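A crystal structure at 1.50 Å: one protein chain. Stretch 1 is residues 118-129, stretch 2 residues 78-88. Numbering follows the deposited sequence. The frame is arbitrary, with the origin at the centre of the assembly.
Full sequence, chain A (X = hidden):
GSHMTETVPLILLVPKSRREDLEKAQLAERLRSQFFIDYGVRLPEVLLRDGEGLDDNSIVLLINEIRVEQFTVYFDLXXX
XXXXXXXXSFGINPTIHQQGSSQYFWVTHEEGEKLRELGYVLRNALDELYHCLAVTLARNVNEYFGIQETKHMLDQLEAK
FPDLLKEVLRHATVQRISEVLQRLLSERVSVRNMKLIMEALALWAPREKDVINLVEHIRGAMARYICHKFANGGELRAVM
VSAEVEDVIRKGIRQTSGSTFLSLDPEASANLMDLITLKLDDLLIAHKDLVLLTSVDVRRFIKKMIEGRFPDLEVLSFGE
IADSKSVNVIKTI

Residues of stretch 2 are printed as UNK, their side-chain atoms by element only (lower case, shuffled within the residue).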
# COMPACT_ATOMS: atom_id res chain seq x y z
N LEU A 118 -11.38 -4.52 -25.77
CA LEU A 118 -12.64 -4.01 -25.19
C LEU A 118 -12.33 -3.09 -24.02
O LEU A 118 -13.22 -2.61 -23.30
CB LEU A 118 -13.56 -5.14 -24.70
CG LEU A 118 -14.11 -6.12 -25.75
CD1 LEU A 118 -14.51 -7.45 -25.05
CD2 LEU A 118 -15.27 -5.52 -26.52
N GLY A 119 -11.04 -2.91 -23.82
CA GLY A 119 -10.54 -1.88 -22.91
C GLY A 119 -10.27 -2.31 -21.49
O GLY A 119 -10.09 -1.48 -20.60
N TYR A 120 -10.29 -3.61 -21.30
CA TYR A 120 -9.81 -4.27 -20.04
C TYR A 120 -8.30 -4.12 -19.96
O TYR A 120 -7.58 -4.02 -20.98
CB TYR A 120 -10.26 -5.75 -19.92
CG TYR A 120 -11.77 -5.89 -19.71
CD1 TYR A 120 -12.33 -5.84 -18.44
CD2 TYR A 120 -12.64 -6.06 -20.78
CE1 TYR A 120 -13.70 -5.95 -18.24
CE2 TYR A 120 -14.03 -6.15 -20.59
CZ TYR A 120 -14.54 -6.12 -19.32
OH TYR A 120 -15.91 -6.20 -19.10
N VAL A 121 -7.84 -3.97 -18.73
CA VAL A 121 -6.43 -3.85 -18.43
C VAL A 121 -5.94 -5.15 -17.84
O VAL A 121 -6.55 -5.69 -16.92
CB VAL A 121 -6.19 -2.68 -17.43
CG1 VAL A 121 -4.80 -2.74 -16.87
CG2 VAL A 121 -6.46 -1.34 -18.10
N LEU A 122 -4.86 -5.66 -18.42
CA LEU A 122 -4.28 -6.93 -17.99
C LEU A 122 -2.93 -6.74 -17.34
O LEU A 122 -2.16 -5.82 -17.64
CB LEU A 122 -4.13 -7.92 -19.16
CG LEU A 122 -5.35 -8.26 -20.01
CD1 LEU A 122 -4.83 -8.93 -21.29
CD2 LEU A 122 -6.33 -9.20 -19.33
N ARG A 123 -2.68 -7.62 -16.41
CA ARG A 123 -1.39 -7.70 -15.75
C ARG A 123 -0.81 -9.12 -15.81
O ARG A 123 -1.50 -10.10 -15.52
CB ARG A 123 -1.57 -7.28 -14.28
CG ARG A 123 -0.33 -6.94 -13.54
CD ARG A 123 -0.64 -6.48 -12.09
NE ARG A 123 -1.16 -5.11 -12.10
CZ ARG A 123 -1.85 -4.52 -11.12
NH1 ARG A 123 -2.18 -5.17 -10.02
NH2 ARG A 123 -2.28 -3.28 -11.31
N ASN A 124 0.45 -9.22 -16.20
CA ASN A 124 1.13 -10.52 -16.15
C ASN A 124 1.40 -10.99 -14.75
O ASN A 124 1.41 -10.22 -13.76
CB ASN A 124 2.40 -10.58 -16.99
CG ASN A 124 3.53 -9.79 -16.44
OD1 ASN A 124 3.89 -9.90 -15.27
ND2 ASN A 124 4.16 -9.01 -17.33
N ALA A 125 1.59 -12.28 -14.67
CA ALA A 125 1.57 -12.97 -13.41
C ALA A 125 2.71 -12.53 -12.46
O ALA A 125 2.48 -12.32 -11.25
CB ALA A 125 1.50 -14.49 -13.57
N LEU A 126 3.90 -12.34 -13.00
CA LEU A 126 5.08 -11.93 -12.16
C LEU A 126 4.92 -10.48 -11.69
O LEU A 126 5.31 -10.11 -10.58
CB LEU A 126 6.40 -12.20 -12.88
CG LEU A 126 6.79 -13.68 -12.99
CD1 LEU A 126 8.10 -13.85 -13.78
CD2 LEU A 126 6.90 -14.34 -11.63
N ASP A 127 4.26 -9.68 -12.51
CA ASP A 127 3.97 -8.28 -12.16
C ASP A 127 2.95 -8.20 -11.04
O ASP A 127 3.02 -7.34 -10.16
CB ASP A 127 3.49 -7.47 -13.37
CG ASP A 127 4.64 -7.12 -14.31
OD1 ASP A 127 5.84 -7.18 -13.91
OD2 ASP A 127 4.36 -6.76 -15.48
N GLU A 128 1.98 -9.09 -11.10
CA GLU A 128 0.96 -9.17 -10.05
C GLU A 128 1.62 -9.65 -8.73
O GLU A 128 1.36 -9.13 -7.67
CB GLU A 128 -0.21 -10.09 -10.46
CG GLU A 128 -1.21 -10.32 -9.32
CD GLU A 128 -2.09 -9.11 -9.01
OE1 GLU A 128 -1.92 -8.02 -9.60
OE2 GLU A 128 -2.97 -9.27 -8.14
N LEU A 129 2.53 -10.59 -8.84
CA LEU A 129 3.16 -11.18 -7.65
C LEU A 129 4.00 -10.11 -6.95
O LEU A 129 3.93 -9.92 -5.76
CB LEU A 129 4.07 -12.34 -8.01
CG LEU A 129 4.88 -12.94 -6.84
CD1 LEU A 129 4.01 -13.35 -5.68
CD2 LEU A 129 5.70 -14.10 -7.34
N UNK A 78 -3.15 -14.60 -17.10
CA UNK A 78 -3.13 -13.14 -17.06
C UNK A 78 -4.22 -12.65 -16.13
O UNK A 78 -5.36 -13.08 -16.18
c UNK A 78 -3.38 -12.56 -18.46
s UNK A 78 -0.76 -12.15 -19.12
c UNK A 78 -1.13 -10.43 -19.57
c UNK A 78 -2.35 -12.90 -19.45
N UNK A 79 -3.90 -11.64 -15.34
CA UNK A 79 -4.92 -11.05 -14.47
C UNK A 79 -5.65 -9.90 -15.11
O UNK A 79 -5.02 -8.99 -15.67
c UNK A 79 -4.29 -10.58 -13.16
n UNK A 79 -5.99 -8.65 -10.39
n UNK A 79 -4.58 -7.09 -9.44
c UNK A 79 -5.37 -10.11 -12.22
c UNK A 79 -5.81 -7.51 -9.73
c UNK A 79 -4.92 -9.54 -10.88
n UNK A 79 -6.86 -6.77 -9.38
N UNK A 80 -6.98 -9.93 -14.99
CA UNK A 80 -7.89 -8.84 -15.43
C UNK A 80 -8.08 -7.90 -14.27
O UNK A 80 -8.86 -8.11 -13.35
c UNK A 80 -9.27 -9.33 -15.95
c UNK A 80 -9.10 -10.47 -16.93
c UNK A 80 -10.02 -8.16 -16.68
N UNK A 81 -7.37 -6.79 -14.34
CA UNK A 81 -7.34 -5.81 -13.20
C UNK A 81 -8.67 -5.13 -12.96
O UNK A 81 -9.14 -5.04 -11.83
c UNK A 81 -6.19 -4.77 -13.37
c UNK A 81 -4.79 -5.47 -13.46
c UNK A 81 -6.17 -3.70 -12.23
N UNK A 82 -9.30 -4.69 -14.03
CA UNK A 82 -10.61 -4.01 -13.98
C UNK A 82 -11.74 -4.91 -14.48
O UNK A 82 -12.62 -4.53 -15.23
n UNK A 82 -10.60 -1.76 -16.99
c UNK A 82 -10.59 -2.66 -14.72
o UNK A 82 -9.84 -3.84 -16.64
c UNK A 82 -10.31 -2.80 -16.21
N UNK A 83 -11.72 -6.12 -13.96
CA UNK A 83 -12.78 -7.12 -14.26
C UNK A 83 -14.21 -6.60 -14.02
O UNK A 83 -14.48 -5.81 -13.12
c UNK A 83 -14.11 -11.40 -15.13
c UNK A 83 -13.51 -9.50 -13.75
c UNK A 83 -13.23 -10.36 -14.79
c UNK A 83 -15.27 -11.60 -14.39
c UNK A 83 -12.58 -8.36 -13.40
c UNK A 83 -15.57 -10.77 -13.34
o UNK A 83 -16.16 -12.63 -14.68
c UNK A 83 -14.68 -9.70 -13.03
N UNK A 84 -15.09 -7.04 -14.90
CA UNK A 84 -16.54 -7.02 -14.67
C UNK A 84 -17.22 -8.28 -15.19
O UNK A 84 -16.68 -9.04 -15.99
c UNK A 84 -17.18 -5.81 -15.29
o UNK A 84 -17.45 -5.99 -16.67
N UNK A 85 -18.41 -8.44 -14.65
CA UNK A 85 -19.24 -9.67 -14.83
C UNK A 85 -19.61 -9.80 -16.29
O UNK A 85 -20.03 -10.86 -16.78
c UNK A 85 -20.52 -9.62 -14.00
o UNK A 85 -19.40 -10.95 -12.38
o UNK A 85 -21.06 -9.67 -11.70
c UNK A 85 -20.30 -10.11 -12.58
N UNK A 86 -19.47 -8.69 -16.98
CA UNK A 86 -19.72 -8.65 -18.41
C UNK A 86 -18.87 -9.71 -19.13
O UNK A 86 -19.24 -10.25 -20.19
o UNK A 86 -17.49 -5.30 -21.10
c UNK A 86 -19.55 -7.23 -18.99
o UNK A 86 -19.69 -4.92 -21.01
c UNK A 86 -18.81 -7.13 -20.32
c UNK A 86 -18.66 -5.68 -20.84
N UNK A 87 -17.77 -10.05 -18.49
CA UNK A 87 -16.79 -10.98 -19.09
C UNK A 87 -17.41 -12.35 -19.30
O UNK A 87 -17.18 -13.03 -20.29
c UNK A 87 -15.50 -11.07 -18.26
c UNK A 87 -14.67 -12.28 -18.68
c UNK A 87 -14.72 -9.76 -18.37
N UNK A 88 -18.23 -12.75 -18.34
CA UNK A 88 -18.90 -14.08 -18.41
C UNK A 88 -19.98 -14.12 -19.53
O UNK A 88 -20.28 -15.17 -20.10
c UNK A 88 -20.45 -15.71 -17.22
c UNK A 88 -19.49 -14.47 -17.07
c UNK A 88 -18.38 -14.69 -16.10

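Position 78 carries three carbons and a sulfur in an unbranched chain, with the sulfur between the second and last carbons. Its terminal carbon lies 3.9 Å from Leu122 CB and its sulfur 3.9 Å from Asn124 CA. That thioether is methionine, and Met78 curls back in an m, m, m rotamer to make these contacts through CE and SD.

Position 79 has three carbons, a nitrogen, and then a carbon bearing two more nitrogens, one of which lies 2.8 Å from Glu128 OE1. This is a guanidinium, hence arginine. The close nitrogen is Arg79 NH1, which donates to Glu128 OE1 in a salt bridge that approaches the guanidinium edge. The backbone pairs with Arg123 in both directions, Arg79 N to Arg123 O at 2.9 Å and Arg123 N to Arg79 O at 2.8 Å.

Position 80 shows three carbons branching at CB; one methyl lies 3.7 Å from Tyr120 CD1 and the other 3.9 Å from Leu122 CD2. It is valine, and these methyls are Val80 CG1 and CG2 respectively.

The same three-carbon fork recurs at position 81, where N donates to Val121 O at 2.9 Å and one methyl lies 3.8 Å from Arg123 CB. This is a second valine; Val81 CG2 is that methyl, and it packs over one face of the Arg123 guanidinium.

At position 82 two carbons end in one oxygen and one nitrogen, and the oxygen lies 2.9 Å from Val121 N. This is the amide of asparagine; Asn82 OD1 accepts from Val121 N in a nearly straight bond.

Position 83 has one carbon leading to a six-carbon ring with an oxygen, and its CA approaches Tyr120 CE1 at 4.2 Å. It is a tyrosine; the CA-to-CB bond of Tyr83 points away.

One carbon and one oxygen, the latter 2.9 Å from Tyr120 OH, make position 84 serine. Ser84 OG donates to Tyr120 OH and accepts a weak capping bond from the backbone N of position 86.

Position 85, two carbons ending in two oxygens, is a carboxylate one methylene from CA: Asp85, whose CA-to-CB bond points away from stretch 1.

Position 86 has three carbons and two terminal oxygens, one 2.7 Å from Tyr120 OH, and is glutamate. Glu86 OE1 accepts from that hydroxyl.

Positions 87 and 88 each repeat the three-carbon fork; at 87 one methyl makes an off-centre CH-pi contact, 4.2 Å from the centroid of the Tyr120 ring. Both are valine: the methyl is Val87 CG2, and Val88 is out of reach.

The contact joins an antiparallel strand pairing to a tyrosine anchor. Arg123 and Arg79 share one face of the sheet, where their NH1 atoms come within 3.1 Å; Glu128 OE1 offsets this like-charge approach by bridging both, with Arg123 NH1 at 2.9 Å. Leu122 and Val80 pack on the other face. Beyond the strands, Tyr120 lies along the loop, its hydroxyl linking Ser84 to Glu86.

Stretch 2 (78-88) MRVVNYSDEVV
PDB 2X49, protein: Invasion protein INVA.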